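Local coordinates for 2,4-dihydroxyhept-2-ene-1,7-dioic acid aldolase (Kordia algicida OT-1, PDB 6BDE), which is a heme nitric oxide/oxygen (H-NOX) sensing protein that binds a b-type heme, here ferrous and without a gaseous ligand, at the protoporphyrin IX containing Fe site. Sequence-based numbering; all coordinates share one arbitrary frame.

The protoporphyrin IX containing Fe site. Residues 1-2, 5, 78, 82, 85, 99, 103-104, 107, 111, 114-117, 119, 133, 135, 137, 139, 142-143, 146-147. With HEM (protoporphyrin IX containing Fe), chain B.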
loop_
_atom_site.group_PDB
_atom_site.type_symbol
_atom_site.label_atom_id
_atom_site.label_comp_id
_atom_site.label_asym_id
_atom_site.label_seq_id
_atom_site.Cartn_x
_atom_site.Cartn_y
_atom_site.Cartn_z
ATOM N N MET A 1 4.431 7.173 -10.626
ATOM C CA MET A 1 3.544 7.185 -9.470
ATOM C C MET A 1 2.563 8.349 -9.553
ATOM O O MET A 1 2.946 9.473 -9.876
ATOM C CB MET A 1 4.353 7.262 -8.174
ATOM C CG MET A 1 3.508 7.321 -6.914
ATOM S SD MET A 1 4.454 6.924 -5.433
ATOM C CE MET A 1 4.316 5.138 -5.406
ATOM N N LYS A 2 1.294 8.073 -9.264
ATOM C CA LYS A 2 0.277 9.111 -9.315
ATOM C C LYS A 2 0.424 10.069 -8.137
ATOM O O LYS A 2 0.913 9.704 -7.064
ATOM C CB LYS A 2 -1.122 8.492 -9.318
ATOM C CG LYS A 2 -1.438 7.686 -10.569
ATOM C CD LYS A 2 -1.101 8.463 -11.836
ATOM C CE LYS A 2 -2.009 9.672 -12.015
ATOM N NZ LYS A 2 -1.538 10.562 -13.111
ATOM N N ILE A 5 -0.850 9.489 -4.419
ATOM C CA ILE A 5 0.006 8.777 -3.477
ATOM C C ILE A 5 0.928 9.752 -2.755
ATOM O O ILE A 5 1.205 9.595 -1.561
ATOM C CB ILE A 5 0.798 7.677 -4.206
ATOM C CG1 ILE A 5 -0.148 6.806 -5.031
ATOM C CG2 ILE A 5 1.569 6.824 -3.212
ATOM C CD1 ILE A 5 -1.184 6.082 -4.201
ATOM N N ILE A 78 -9.455 4.758 -0.089
ATOM C CA ILE A 78 -10.225 3.888 -0.971
ATOM C C ILE A 78 -11.670 3.794 -0.499
ATOM O O ILE A 78 -12.606 3.801 -1.309
ATOM C CB ILE A 78 -9.564 2.501 -1.044
ATOM C CG1 ILE A 78 -8.265 2.571 -1.851
ATOM C CG2 ILE A 78 -10.531 1.483 -1.620
ATOM C CD1 ILE A 78 -7.282 1.471 -1.522
ATOM N N TYR A 82 -14.001 5.170 -3.521
ATOM C CA TYR A 82 -14.570 4.108 -4.348
ATOM C C TYR A 82 -15.328 3.109 -3.481
ATOM O O TYR A 82 -14.949 1.939 -3.384
ATOM C CB TYR A 82 -13.465 3.426 -5.151
ATOM C CG TYR A 82 -12.509 4.381 -5.838
ATOM C CD1 TYR A 82 -11.365 4.849 -5.197
ATOM C CD2 TYR A 82 -12.770 4.836 -7.125
ATOM C CE1 TYR A 82 -10.493 5.716 -5.836
ATOM C CE2 TYR A 82 -11.906 5.708 -7.767
ATOM C CZ TYR A 82 -10.770 6.145 -7.121
ATOM O OH TYR A 82 -9.915 7.012 -7.766
ATOM N N LEU A 85 -16.867 0.067 -5.671
ATOM C CA LEU A 85 -15.910 -0.983 -6.008
ATOM C C LEU A 85 -15.614 -1.860 -4.797
ATOM O O LEU A 85 -15.427 -3.075 -4.933
ATOM C CB LEU A 85 -14.627 -0.359 -6.560
ATOM C CG LEU A 85 -13.499 -1.290 -7.012
ATOM C CD1 LEU A 85 -13.901 -2.052 -8.262
ATOM C CD2 LEU A 85 -12.229 -0.493 -7.265
ATOM N N ILE A 99 -7.297 -8.558 -6.865
ATOM C CA ILE A 99 -6.561 -7.317 -7.087
ATOM C C ILE A 99 -6.043 -7.256 -8.519
ATOM O O ILE A 99 -6.172 -6.233 -9.202
ATOM C CB ILE A 99 -5.412 -7.185 -6.072
ATOM C CG1 ILE A 99 -5.957 -7.143 -4.645
ATOM C CG2 ILE A 99 -4.575 -5.947 -6.364
ATOM C CD1 ILE A 99 -4.915 -7.449 -3.599
ATOM N N ILE A 103 -9.512 -5.343 -9.531
ATOM C CA ILE A 103 -9.336 -4.067 -8.837
ATOM C C ILE A 103 -8.355 -3.179 -9.592
ATOM O O ILE A 103 -8.686 -2.056 -9.994
ATOM C CB ILE A 103 -8.884 -4.298 -7.385
ATOM C CG1 ILE A 103 -10.028 -4.889 -6.559
ATOM C CG2 ILE A 103 -8.400 -2.995 -6.769
ATOM C CD1 ILE A 103 -9.600 -5.401 -5.204
ATOM N N HIS A 104 -7.134 -3.670 -9.805
ATOM C CA HIS A 104 -6.133 -2.867 -10.492
ATOM C C HIS A 104 -6.392 -2.755 -11.989
ATOM O O HIS A 104 -5.773 -1.908 -12.645
ATOM C CB HIS A 104 -4.735 -3.431 -10.225
ATOM C CG HIS A 104 -4.157 -2.997 -8.913
ATOM N ND1 HIS A 104 -3.015 -3.549 -8.379
ATOM C CD2 HIS A 104 -4.572 -2.060 -8.026
ATOM C CE1 HIS A 104 -2.748 -2.972 -7.219
ATOM N NE2 HIS A 104 -3.678 -2.064 -6.984
ATOM N N VAL A 107 -8.333 0.380 -11.802
ATOM C CA VAL A 107 -7.436 1.495 -11.504
ATOM C C VAL A 107 -6.772 2.001 -12.779
ATOM O O VAL A 107 -6.582 3.210 -12.960
ATOM C CB VAL A 107 -6.394 1.072 -10.453
ATOM C CG1 VAL A 107 -5.452 2.227 -10.140
ATOM C CG2 VAL A 107 -7.087 0.584 -9.192
ATOM N N TYR A 111 -6.605 5.828 -13.827
ATOM C CA TYR A 111 -5.325 6.446 -14.171
ATOM C C TYR A 111 -4.649 5.610 -15.247
ATOM O O TYR A 111 -3.996 4.600 -14.931
ATOM C CB TYR A 111 -4.431 6.564 -12.936
ATOM C CG TYR A 111 -5.082 7.286 -11.773
ATOM C CD1 TYR A 111 -5.333 8.651 -11.830
ATOM C CD2 TYR A 111 -5.448 6.602 -10.620
ATOM C CE1 TYR A 111 -5.928 9.315 -10.776
ATOM C CE2 TYR A 111 -6.046 7.259 -9.558
ATOM C CZ TYR A 111 -6.284 8.616 -9.642
ATOM O OH TYR A 111 -6.878 9.276 -8.591
ATOM N N ALA A 114 -1.088 4.790 -14.619
ATOM C CA ALA A 114 -0.792 4.143 -13.348
ATOM C C ALA A 114 0.347 3.147 -13.503
ATOM O O ALA A 114 0.467 2.464 -14.525
ATOM C CB ALA A 114 -2.034 3.436 -12.805
ATOM N N GLU A 115 1.193 3.075 -12.481
ATOM C CA GLU A 115 2.285 2.109 -12.413
ATOM C C GLU A 115 1.996 1.208 -11.218
ATOM O O GLU A 115 2.197 1.603 -10.064
ATOM C CB GLU A 115 3.633 2.813 -12.305
ATOM C CG GLU A 115 3.968 3.639 -13.541
ATOM C CD GLU A 115 5.265 4.411 -13.408
ATOM O OE1 GLU A 115 6.180 3.926 -12.712
ATOM O OE2 GLU A 115 5.368 5.504 -14.005
ATOM N N LEU A 116 1.512 0.003 -11.501
ATOM C CA LEU A 116 0.956 -0.888 -10.500
ATOM C C LEU A 116 1.796 -2.152 -10.367
ATOM O O LEU A 116 2.495 -2.541 -11.308
ATOM C CB LEU A 116 -0.485 -1.264 -10.870
ATOM C CG LEU A 116 -1.438 -0.080 -11.036
ATOM C CD1 LEU A 116 -2.663 -0.481 -11.840
ATOM C CD2 LEU A 116 -1.840 0.471 -9.677
ATOM N N PRO A 117 1.756 -2.811 -9.214
ATOM C CA PRO A 117 2.464 -4.081 -9.051
ATOM C C PRO A 117 1.665 -5.214 -9.686
ATOM O O PRO A 117 0.568 -5.021 -10.205
ATOM C CB PRO A 117 2.549 -4.233 -7.533
ATOM C CG PRO A 117 1.302 -3.579 -7.045
ATOM C CD PRO A 117 1.042 -2.421 -7.984
ATOM N N PHE A 119 0.171 -9.147 -8.809
ATOM C CA PHE A 119 -0.146 -10.166 -7.819
ATOM C C PHE A 119 -0.563 -11.431 -8.551
ATOM O O PHE A 119 -1.469 -11.394 -9.391
ATOM C CB PHE A 119 -1.262 -9.709 -6.874
ATOM C CG PHE A 119 -0.809 -8.740 -5.816
ATOM C CD1 PHE A 119 -0.238 -9.195 -4.637
ATOM C CD2 PHE A 119 -0.969 -7.376 -5.994
ATOM C CE1 PHE A 119 0.173 -8.306 -3.660
ATOM C CE2 PHE A 119 -0.560 -6.481 -5.021
ATOM C CZ PHE A 119 0.012 -6.947 -3.852
ATOM N N TYR A 133 3.967 -11.174 -4.957
ATOM C CA TYR A 133 3.992 -9.747 -5.236
ATOM C C TYR A 133 5.277 -9.418 -5.981
ATOM O O TYR A 133 6.364 -9.822 -5.558
ATOM C CB TYR A 133 3.901 -8.944 -3.934
ATOM C CG TYR A 133 4.312 -7.489 -4.041
ATOM C CD1 TYR A 133 3.391 -6.513 -4.398
ATOM C CD2 TYR A 133 5.613 -7.089 -3.757
ATOM C CE1 TYR A 133 3.757 -5.184 -4.485
ATOM C CE2 TYR A 133 5.988 -5.761 -3.847
ATOM C CZ TYR A 133 5.055 -4.813 -4.211
ATOM O OH TYR A 133 5.419 -3.488 -4.299
ATOM N N SER A 135 7.195 -6.043 -7.903
ATOM C CA SER A 135 7.244 -4.625 -8.236
ATOM C C SER A 135 8.643 -4.077 -8.001
ATOM O O SER A 135 9.237 -4.316 -6.944
ATOM C CB SER A 135 6.227 -3.834 -7.411
ATOM O OG SER A 135 6.428 -2.440 -7.570
ATOM N N ARG A 137 9.368 -1.252 -7.214
ATOM C CA ARG A 137 9.288 -0.245 -6.165
ATOM C C ARG A 137 9.331 -0.836 -4.762
ATOM O O ARG A 137 9.493 -0.080 -3.796
ATOM C CB ARG A 137 8.013 0.588 -6.347
ATOM C CG ARG A 137 8.004 1.383 -7.649
ATOM C CD ARG A 137 6.639 1.979 -7.943
ATOM N NE ARG A 137 5.708 0.988 -8.475
ATOM C CZ ARG A 137 5.667 0.611 -9.750
ATOM N NH1 ARG A 137 6.509 1.136 -10.628
ATOM N NH2 ARG A 137 4.784 -0.296 -10.145
ATOM N N MET A 139 7.230 -2.022 -2.583
ATOM C CA MET A 139 6.264 -1.476 -1.631
ATOM C C MET A 139 5.393 -2.568 -1.024
ATOM O O MET A 139 4.177 -2.409 -0.888
ATOM C CB MET A 139 5.409 -0.406 -2.302
ATOM C CG MET A 139 6.206 0.818 -2.731
ATOM S SD MET A 139 5.213 2.075 -3.555
ATOM C CE MET A 139 4.047 2.492 -2.261
ATOM N N PHE A 142 3.386 -1.460 1.962
ATOM C CA PHE A 142 2.222 -0.669 1.578
ATOM C C PHE A 142 1.043 -1.576 1.255
ATOM O O PHE A 142 -0.086 -1.321 1.690
ATOM C CB PHE A 142 2.564 0.226 0.385
ATOM C CG PHE A 142 1.428 1.103 -0.064
ATOM C CD1 PHE A 142 1.081 2.236 0.653
ATOM C CD2 PHE A 142 0.712 0.799 -1.212
ATOM C CE1 PHE A 142 0.036 3.046 0.239
ATOM C CE2 PHE A 142 -0.331 1.605 -1.632
ATOM C CZ PHE A 142 -0.670 2.729 -0.905
ATOM N N GLY A 143 1.290 -2.651 0.503
ATOM C CA GLY A 143 0.245 -3.624 0.250
ATOM C C GLY A 143 -0.166 -4.388 1.491
ATOM O O GLY A 143 -1.338 -4.739 1.644
ATOM N N LEU A 146 -2.669 -2.336 3.311
ATOM C CA LEU A 146 -3.964 -2.417 2.646
ATOM C C LEU A 146 -4.633 -3.761 2.909
ATOM O O LEU A 146 -5.859 -3.834 3.048
ATOM C CB LEU A 146 -3.798 -2.182 1.143
ATOM C CG LEU A 146 -3.472 -0.750 0.711
ATOM C CD1 LEU A 146 -2.931 -0.725 -0.709
ATOM C CD2 LEU A 146 -4.699 0.137 0.829
ATOM N N MET A 147 -3.841 -4.836 2.978
ATOM C CA MET A 147 -4.398 -6.146 3.297
ATOM C C MET A 147 -4.918 -6.191 4.728
ATOM O O MET A 147 -5.975 -6.775 4.991
ATOM C CB MET A 147 -3.349 -7.235 3.080
ATOM C CG MET A 147 -2.977 -7.492 1.628
ATOM S SD MET A 147 -1.760 -8.817 1.517
ATOM C CE MET A 147 -1.424 -8.853 -0.241
HETATM C CHA HEM B . -0.401 1.318 -6.175
HETATM C CHB HEM B . -5.738 2.276 -6.459
HETATM C CHC HEM B . -6.734 -2.337 -3.612
HETATM C CHD HEM B . -1.369 -3.169 -3.111
HETATM C C1A HEM B . -2.052 1.715 -6.316
HETATM C C2A HEM B . -2.148 3.049 -6.777
HETATM C C3A HEM B . -3.463 3.277 -6.847
HETATM C C4A HEM B . -4.054 2.073 -6.416
HETATM C CMA HEM B . -4.166 4.556 -7.298
HETATM C CAA HEM B . -1.013 4.003 -7.147
HETATM C CBA HEM B . -0.682 3.791 -8.627
HETATM C CGA HEM B . 0.351 4.802 -9.117
HETATM O O1A HEM B . 0.595 4.901 -10.350
HETATM O O2A HEM B . 0.961 5.537 -8.297
HETATM C C1B HEM B . -6.302 0.986 -5.589
HETATM C C2B HEM B . -7.776 0.980 -5.140
HETATM C C3B HEM B . -7.961 -0.234 -4.414
HETATM C C4B HEM B . -6.622 -0.909 -4.453
HETATM C CMB HEM B . -8.823 2.056 -5.429
HETATM C CAB HEM B . -9.233 -0.759 -3.755
HETATM C CBB HEM B . -10.332 -0.930 -4.459
HETATM C C1C HEM B . -5.087 -2.716 -3.336
HETATM C C2C HEM B . -4.964 -3.688 -2.319
HETATM C C3C HEM B . -3.641 -3.888 -2.202
HETATM C C4C HEM B . -3.062 -3.030 -3.156
HETATM C CMC HEM B . -6.085 -4.364 -1.533
HETATM C CAC HEM B . -2.921 -4.844 -1.255
HETATM C CBC HEM B . -2.446 -5.980 -1.715
HETATM C C1D HEM B . -0.879 -1.829 -3.987
HETATM C C2D HEM B . 0.597 -1.604 -3.761
HETATM C C3D HEM B . 0.910 -0.452 -4.532
HETATM C C4D HEM B . -0.410 -0.011 -5.202
HETATM C CMD HEM B . 1.556 -2.435 -2.912
HETATM C CAD HEM B . 2.282 0.210 -4.665
HETATM C CBD HEM B . 2.782 0.153 -6.105
HETATM C CGD HEM B . 3.720 -1.039 -6.259
HETATM O O1D HEM B . 3.773 -1.910 -5.352
HETATM O O2D HEM B . 4.429 -1.147 -7.294
HETATM N NA HEM B . -3.224 1.026 -5.985
HETATM N NB HEM B . -5.472 -0.214 -5.091
HETATM N NC HEM B . -3.913 -2.187 -3.887
HETATM N ND HEM B . -1.643 -0.851 -4.810
HETATM FE FE HEM B . -3.583 -0.870 -5.380
HETATM O O HOH W 1 1.907 6.557 -12.213
#
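Heme burial in an H-NOX sensor is illustrated by a pocket that hides 820 of the cofactor's 832 Å². On the proximal side His104, from helix 99-110, binds HEM FE through NE2 at 2.0 Å, giving, with the four porphyrin nitrogens, near square-pyramidal coordination. Its imidazole is held between two aliphatic groups, Leu116 CD2 over the centre of one face and Ile99 CG2 towards the rim of the other, which should restrict its rotation.

Hydrogen bonds and charge fix the propionates. Backbone N-H groups grip one carboxylate, Lys2 N reaching HEM O2A at 2.7 Å and Glu115 N reaching HEM O1A in a nearly straight bond (172° at H); a water joins HEM O1A to Met1 N. The other meets the Tyr-x-Ser-x-Arg motif of the family. Tyr133, its CG anti to the backbone N (chi1 163°), donates its phenol OH to HEM O1D at 2.5 Å, while Met139 N donates to that same OH. Arg137 NE approaches HEM O2D close to the guanidinium plane at 2.8 Å, forming a salt bridge. A phenylalanine at Tyr133, lacking the phenol oxygen, removes both the bond to HEM O1D and the acceptor of Met139 N, and would probably loosen this propionate.

Apolar packing holds the macrocycle. On the distal side Ile78 CD1 and Leu146 CD1 cap pyrrole faces, the latter 3.5 Å from the centroid of the HEM ring containing NC, and Phe142 turns its CD2 edge onto another (planes 76°). The site thus presents a five-coordinate ferrous heme for sensing diatomic gas.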